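Local coordinates for endo-beta-1,4-glucanase (Ampullaria crossean, PDB 5XBU), which probably hydrolyses internal beta-1,4-glucosidic bonds of cellulose, as a glycoside hydrolase family 45 endoglucanase, at residues 30-38 / 46-54. Sequence-based numbering, arbitrary orientation.
Sequences YVDGHKGAC and DTPFPWNLQ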
ATOM      1  N   TYR A  30      -8.494  -4.733   0.902  1.00 13.44           N
ATOM      2  CA  TYR A  30      -8.524  -6.166   0.723  1.00 14.28           C
ATOM      3  C   TYR A  30      -8.730  -6.844   2.046  1.00 15.86           C
ATOM      4  O   TYR A  30      -8.478  -6.274   3.114  1.00 16.10           O
ATOM      5  CB  TYR A  30      -7.281  -6.693   0.047  1.00 14.17           C
ATOM      6  CG  TYR A  30      -6.046  -6.895   0.919  1.00 13.62           C
ATOM      7  CD1 TYR A  30      -5.298  -5.830   1.390  1.00 12.68           C
ATOM      8  CD2 TYR A  30      -5.624  -8.192   1.254  1.00 14.53           C
ATOM      9  CE1 TYR A  30      -4.147  -6.040   2.127  1.00 12.42           C
ATOM     10  CE2 TYR A  30      -4.469  -8.411   2.015  1.00 14.24           C
ATOM     11  CZ  TYR A  30      -3.736  -7.321   2.425  1.00 12.91           C
ATOM     12  OH  TYR A  30      -2.594  -7.574   3.153  1.00 13.44           O
ATOM     13  N   VAL A  31      -9.128  -8.107   1.897  0.66 17.26           N
ATOM     14  CA  VAL A  31      -9.342  -9.080   2.943  0.66 19.56           C
ATOM     15  C   VAL A  31      -8.990 -10.456   2.371  0.66 21.17           C
ATOM     16  O   VAL A  31      -9.335 -10.765   1.226  0.66 21.91           O
ATOM     17  CB  VAL A  31     -10.843  -8.959   3.247  0.66 21.12           C
ATOM     18  CG1 VAL A  31     -11.585 -10.242   2.977  0.66 22.09           C
ATOM     19  CG2 VAL A  31     -11.055  -8.321   4.557  0.66 21.62           C
ATOM     20  N   ASP A  32      -8.282 -11.288   3.148  0.66 21.74           N
ATOM     21  CA  ASP A  32      -7.999 -12.662   2.703  0.66 22.28           C
ATOM     22  C   ASP A  32      -7.544 -13.589   3.827  0.66 21.45           C
ATOM     23  O   ASP A  32      -7.412 -14.800   3.630  0.66 20.81           O
ATOM     24  CB  ASP A  32      -7.016 -12.710   1.518  0.66 23.62           C
ATOM     25  CG  ASP A  32      -5.592 -12.283   1.885  0.66 24.47           C
ATOM     26  OD1 ASP A  32      -5.255 -12.150   3.080  0.66 24.36           O
ATOM     27  OD2 ASP A  32      -4.795 -12.073   0.944  0.66 24.89           O
ATOM     28  N   GLY A  33      -7.306 -13.004   4.994  1.00 21.18           N
ATOM     29  CA  GLY A  33      -6.794 -13.582   6.220  1.00 20.70           C
ATOM     30  C   GLY A  33      -5.504 -14.370   6.172  1.00 20.42           C
ATOM     31  O   GLY A  33      -5.242 -15.137   7.100  1.00 20.27           O
ATOM     32  N   HIS A  34      -4.689 -14.201   5.134  1.00 20.45           N
ATOM     33  CA  HIS A  34      -3.409 -14.894   5.066  1.00 21.28           C
ATOM     34  C   HIS A  34      -2.411 -14.246   6.015  1.00 19.18           C
ATOM     35  O   HIS A  34      -2.516 -13.065   6.363  1.00 19.48           O
ATOM     36  CB  HIS A  34      -2.819 -14.819   3.655  1.00 24.02           C
ATOM     37  CG  HIS A  34      -3.562 -15.649   2.652  1.00 26.65           C
ATOM     38  ND1 HIS A  34      -3.906 -16.962   2.897  1.00 27.82           N
ATOM     39  CD2 HIS A  34      -4.047 -15.347   1.425  1.00 27.69           C
ATOM     40  CE1 HIS A  34      -4.565 -17.432   1.856  1.00 28.42           C
ATOM     41  NE2 HIS A  34      -4.666 -16.472   0.953  1.00 28.35           N
ATOM     42  N   LYS A  35      -1.371 -15.010   6.366  1.00 17.23           N
ATOM     43  CA  LYS A  35      -0.280 -14.437   7.144  1.00 15.50           C
ATOM     44  C   LYS A  35       0.382 -13.295   6.387  1.00 14.64           C
ATOM     45  O   LYS A  35       0.612 -12.216   6.944  1.00 14.92           O
ATOM     46  CB  LYS A  35       0.746 -15.516   7.479  1.00 15.06           C
ATOM     47  CG  LYS A  35       1.950 -14.946   8.195  1.00 14.95           C
ATOM     48  CD  LYS A  35       2.803 -16.020   8.831  1.00 15.85           C
ATOM     49  CE  LYS A  35       3.473 -16.901   7.798  1.00 16.99           C
ATOM     50  NZ  LYS A  35       4.243 -17.993   8.478  1.00 17.70           N
ATOM     51  N   GLY A  36       0.688 -13.519   5.120  1.00 13.95           N
ATOM     52  CA  GLY A  36       1.239 -12.479   4.274  1.00 13.34           C
ATOM     53  C   GLY A  36       2.735 -12.630   4.030  1.00 12.41           C
ATOM     54  O   GLY A  36       3.452 -13.410   4.666  1.00 12.74           O
ATOM     55  N   ALA A  37       3.192 -11.807   3.099  1.00 11.58           N
ATOM     56  CA  ALA A  37       4.489 -11.943   2.469  1.00 11.42           C
ATOM     57  C   ALA A  37       5.645 -11.477   3.331  1.00 10.81           C
ATOM     58  O   ALA A  37       6.798 -11.683   2.930  1.00 11.96           O
ATOM     59  CB  ALA A  37       4.480 -11.179   1.149  1.00 12.08           C
ATOM     60  N   CYS A  38       5.381 -10.850   4.483  1.00 10.23           N
ATOM     61  CA  CYS A  38       6.435 -10.444   5.388  1.00 10.26           C
ATOM     62  C   CYS A  38       6.520 -11.356   6.604  1.00 10.27           C
ATOM     63  O   CYS A  38       7.310 -11.081   7.516  1.00 10.32           O
ATOM     64  CB  CYS A  38       6.299  -8.984   5.808  1.00 10.49           C
ATOM     65  SG  CYS A  38       6.315  -7.855   4.385  1.00  9.96           S
ATOM     66  N   ASP A  46       0.011 -20.414   8.184  1.00 23.18           N
ATOM     67  CA  ASP A  46      -0.606 -19.311   7.450  1.00 23.30           C
ATOM     68  C   ASP A  46      -1.536 -18.498   8.349  1.00 22.39           C
ATOM     69  O   ASP A  46      -2.630 -18.093   7.946  1.00 23.39           O
ATOM     70  CB  ASP A  46      -1.327 -19.799   6.193  1.00 24.75           C
ATOM     71  CG  ASP A  46      -1.858 -18.647   5.335  1.00 26.15           C
ATOM     72  OD1 ASP A  46      -1.133 -17.643   5.161  1.00 26.53           O
ATOM     73  OD2 ASP A  46      -3.013 -18.723   4.858  1.00 27.11           O
ATOM     74  N   THR A  47      -1.110 -18.246   9.586  1.00 20.89           N
ATOM     75  CA  THR A  47      -1.951 -17.570  10.570  1.00 19.99           C
ATOM     76  C   THR A  47      -1.341 -16.224  10.909  1.00 18.17           C
ATOM     77  O   THR A  47      -0.256 -16.180  11.519  1.00 17.79           O
ATOM     78  CB  THR A  47      -2.069 -18.412  11.831  1.00 21.32           C
ATOM     79  OG1 THR A  47      -2.630 -19.680  11.484  1.00 22.68           O
ATOM     80  CG2 THR A  47      -2.981 -17.721  12.821  1.00 21.79           C
ATOM     81  N   PRO A  48      -1.938 -15.110  10.487  1.00 17.23           N
ATOM     82  CA  PRO A  48      -1.377 -13.810  10.850  1.00 15.97           C
ATOM     83  C   PRO A  48      -1.514 -13.567  12.334  1.00 14.34           C
ATOM     84  O   PRO A  48      -2.470 -14.011  12.972  1.00 15.28           O
ATOM     85  CB  PRO A  48      -2.230 -12.814  10.049  1.00 16.92           C
ATOM     86  CG  PRO A  48      -3.558 -13.521   9.885  1.00 17.74           C
ATOM     87  CD  PRO A  48      -3.197 -14.983   9.731  1.00 17.76           C
ATOM     88  N   PHE A  49      -0.593 -12.803  12.882  1.00 12.68           N
ATOM     89  CA  PHE A  49      -0.842 -12.232  14.193  1.00 12.30           C
ATOM     90  C   PHE A  49      -2.098 -11.370  14.131  1.00 12.07           C
ATOM     91  O   PHE A  49      -2.327 -10.680  13.125  1.00 11.98           O
ATOM     92  CB  PHE A  49       0.321 -11.352  14.646  1.00 12.10           C
ATOM     93  CG  PHE A  49       1.653 -12.057  14.740  1.00 12.12           C
ATOM     94  CD1 PHE A  49       1.830 -13.150  15.552  1.00 12.74           C
ATOM     95  CD2 PHE A  49       2.746 -11.592  14.037  1.00 11.95           C
ATOM     96  CE1 PHE A  49       3.048 -13.791  15.678  1.00 13.45           C
ATOM     97  CE2 PHE A  49       3.976 -12.204  14.144  1.00 12.87           C
ATOM     98  CZ  PHE A  49       4.135 -13.320  14.962  1.00 13.52           C
ATOM     99  N   PRO A  50      -2.911 -11.358  15.188  1.00 12.74           N
ATOM    100  CA  PRO A  50      -4.108 -10.510  15.164  1.00 12.72           C
ATOM    101  C   PRO A  50      -3.815  -9.071  14.788  1.00 11.50           C
ATOM    102  O   PRO A  50      -4.604  -8.462  14.049  1.00 11.66           O
ATOM    103  CB  PRO A  50      -4.683 -10.665  16.584  1.00 13.98           C
ATOM    104  CG  PRO A  50      -4.331 -12.113  16.927  1.00 14.56           C
ATOM    105  CD  PRO A  50      -2.905 -12.272  16.354  1.00 13.92           C
ATOM    106  N   TRP A  51      -2.717  -8.490  15.282  1.00 11.07           N
ATOM    107  CA  TRP A  51      -2.448  -7.096  14.939  1.00 10.68           C
ATOM    108  C   TRP A  51      -2.347  -6.884  13.434  1.00 10.42           C
ATOM    109  O   TRP A  51      -2.645  -5.787  12.937  1.00 10.82           O
ATOM    110  CB  TRP A  51      -1.216  -6.555  15.656  1.00 10.89           C
ATOM    111  CG  TRP A  51       0.090  -7.228  15.289  1.00 10.98           C
ATOM    112  CD1 TRP A  51       0.760  -8.157  16.024  1.00 11.27           C
ATOM    113  CD2 TRP A  51       0.898  -6.979  14.125  1.00 10.52           C
ATOM    114  NE1 TRP A  51       1.915  -8.510  15.385  1.00 11.27           N
ATOM    115  CE2 TRP A  51       2.021  -7.805  14.214  1.00 10.62           C
ATOM    116  CE3 TRP A  51       0.780  -6.113  13.036  1.00 10.44           C
ATOM    117  CZ2 TRP A  51       3.010  -7.810  13.234  1.00 11.09           C
ATOM    118  CZ3 TRP A  51       1.762  -6.124  12.059  1.00 10.48           C
ATOM    119  CH2 TRP A  51       2.869  -6.975  12.167  1.00 10.86           C
ATOM    120  N   ASN A  52      -1.888  -7.894  12.700  1.00 10.15           N
ATOM    121  CA  ASN A  52      -1.723  -7.791  11.250  1.00 10.40           C
ATOM    122  C   ASN A  52      -3.040  -7.937  10.485  1.00 10.46           C
ATOM    123  O   ASN A  52      -3.084  -7.700   9.275  1.00 11.29           O
ATOM    124  CB  ASN A  52      -0.657  -8.802  10.806  1.00 10.70           C
ATOM    125  CG  ASN A  52      -0.225  -8.586   9.388  1.00 11.32           C
ATOM    126  OD1 ASN A  52      -0.050  -7.450   8.948  1.00 11.78           O
ATOM    127  ND2 ASN A  52      -0.034  -9.685   8.658  1.00 12.34           N
ATOM    128  N   LEU A  53      -4.129  -8.259  11.174  1.00 10.75           N
ATOM    129  CA  LEU A  53      -5.478  -8.156  10.640  1.00 11.34           C
ATOM    130  C   LEU A  53      -6.196  -6.898  11.099  1.00 10.87           C
ATOM    131  O   LEU A  53      -7.186  -6.506  10.474  1.00 11.83           O
ATOM    132  CB  LEU A  53      -6.296  -9.386  11.089  1.00 12.70           C
ATOM    133  CG  LEU A  53      -5.810 -10.700  10.502  1.00 14.64           C
ATOM    134  CD1 LEU A  53      -6.639 -11.834  11.039  1.00 15.53           C
ATOM    135  CD2 LEU A  53      -5.841 -10.687   8.964  1.00 16.00           C
ATOM    136  N   GLN A  54      -5.727  -6.270  12.180  1.00 10.73           N
ATOM    137  CA  GLN A  54      -6.458  -5.203  12.863  1.00 10.95           C
ATOM    138  C   GLN A  54      -5.934  -3.800  12.580  1.00 10.85           C
ATOM    139  O   GLN A  54      -6.715  -2.834  12.652  1.00 11.25           O
ATOM    140  CB  GLN A  54      -6.375  -5.413  14.381  1.00 11.16           C
ATOM    141  CG  GLN A  54      -7.057  -6.655  14.879  1.00 11.41           C
ATOM    142  CD  GLN A  54      -6.599  -7.046  16.269  1.00 11.62           C
ATOM    143  OE1 GLN A  54      -5.544  -6.628  16.742  1.00 11.79           O
ATOM    144  NE2 GLN A  54      -7.403  -7.869  16.936  1.00 12.80           N
TER
HETATM  145  O   HOH W   1      -5.170 -18.078   6.987  1.00 23.51           O
HETATM  146  O   HOH W   2       0.510 -15.944   3.532  1.00 30.97           O
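Gly33 meets the 46-54 segment at two points: its CA rests 4.1 Å from Leu53 CD2, and its O lies 3.3 Å from Pro48 CD. A water molecule within hydrogen-bonding distance of both Gly33 O and Asp46 O can donate to either, linking the two segments. At His34, whose N closes an Asx turn onto Asp32 OD1, the ring edge faces Asp46: ND1 donates in the ring plane to the syn lone pair of OD2 at 2.8 Å, although ring and carboxylate planes are turned 38° apart. Lys35 N donates to Asp46 OD1 at 2.9 Å, from above the carboxylate plane. With Asp46 CG anti to its backbone N (chi1 -174°), the carboxylate is brought over to both donors. Beside these bonds the Pro48 ring packs on the Gly33–Lys35 backbone; an alanine here would probably open a gap beside the Gly33 and His34 carbonyls. Lys35 NZ hydrogen-bonds to Ser45 O and Gln42 O. One carboxylate thus holds His34 and Lys35 directly and Gly36 N through a second water, a worked example of a side chain tying an irregular loop, here after strand 22-30, to the turn entering helix 50-54; its charge would be expected to favour a protonated His34.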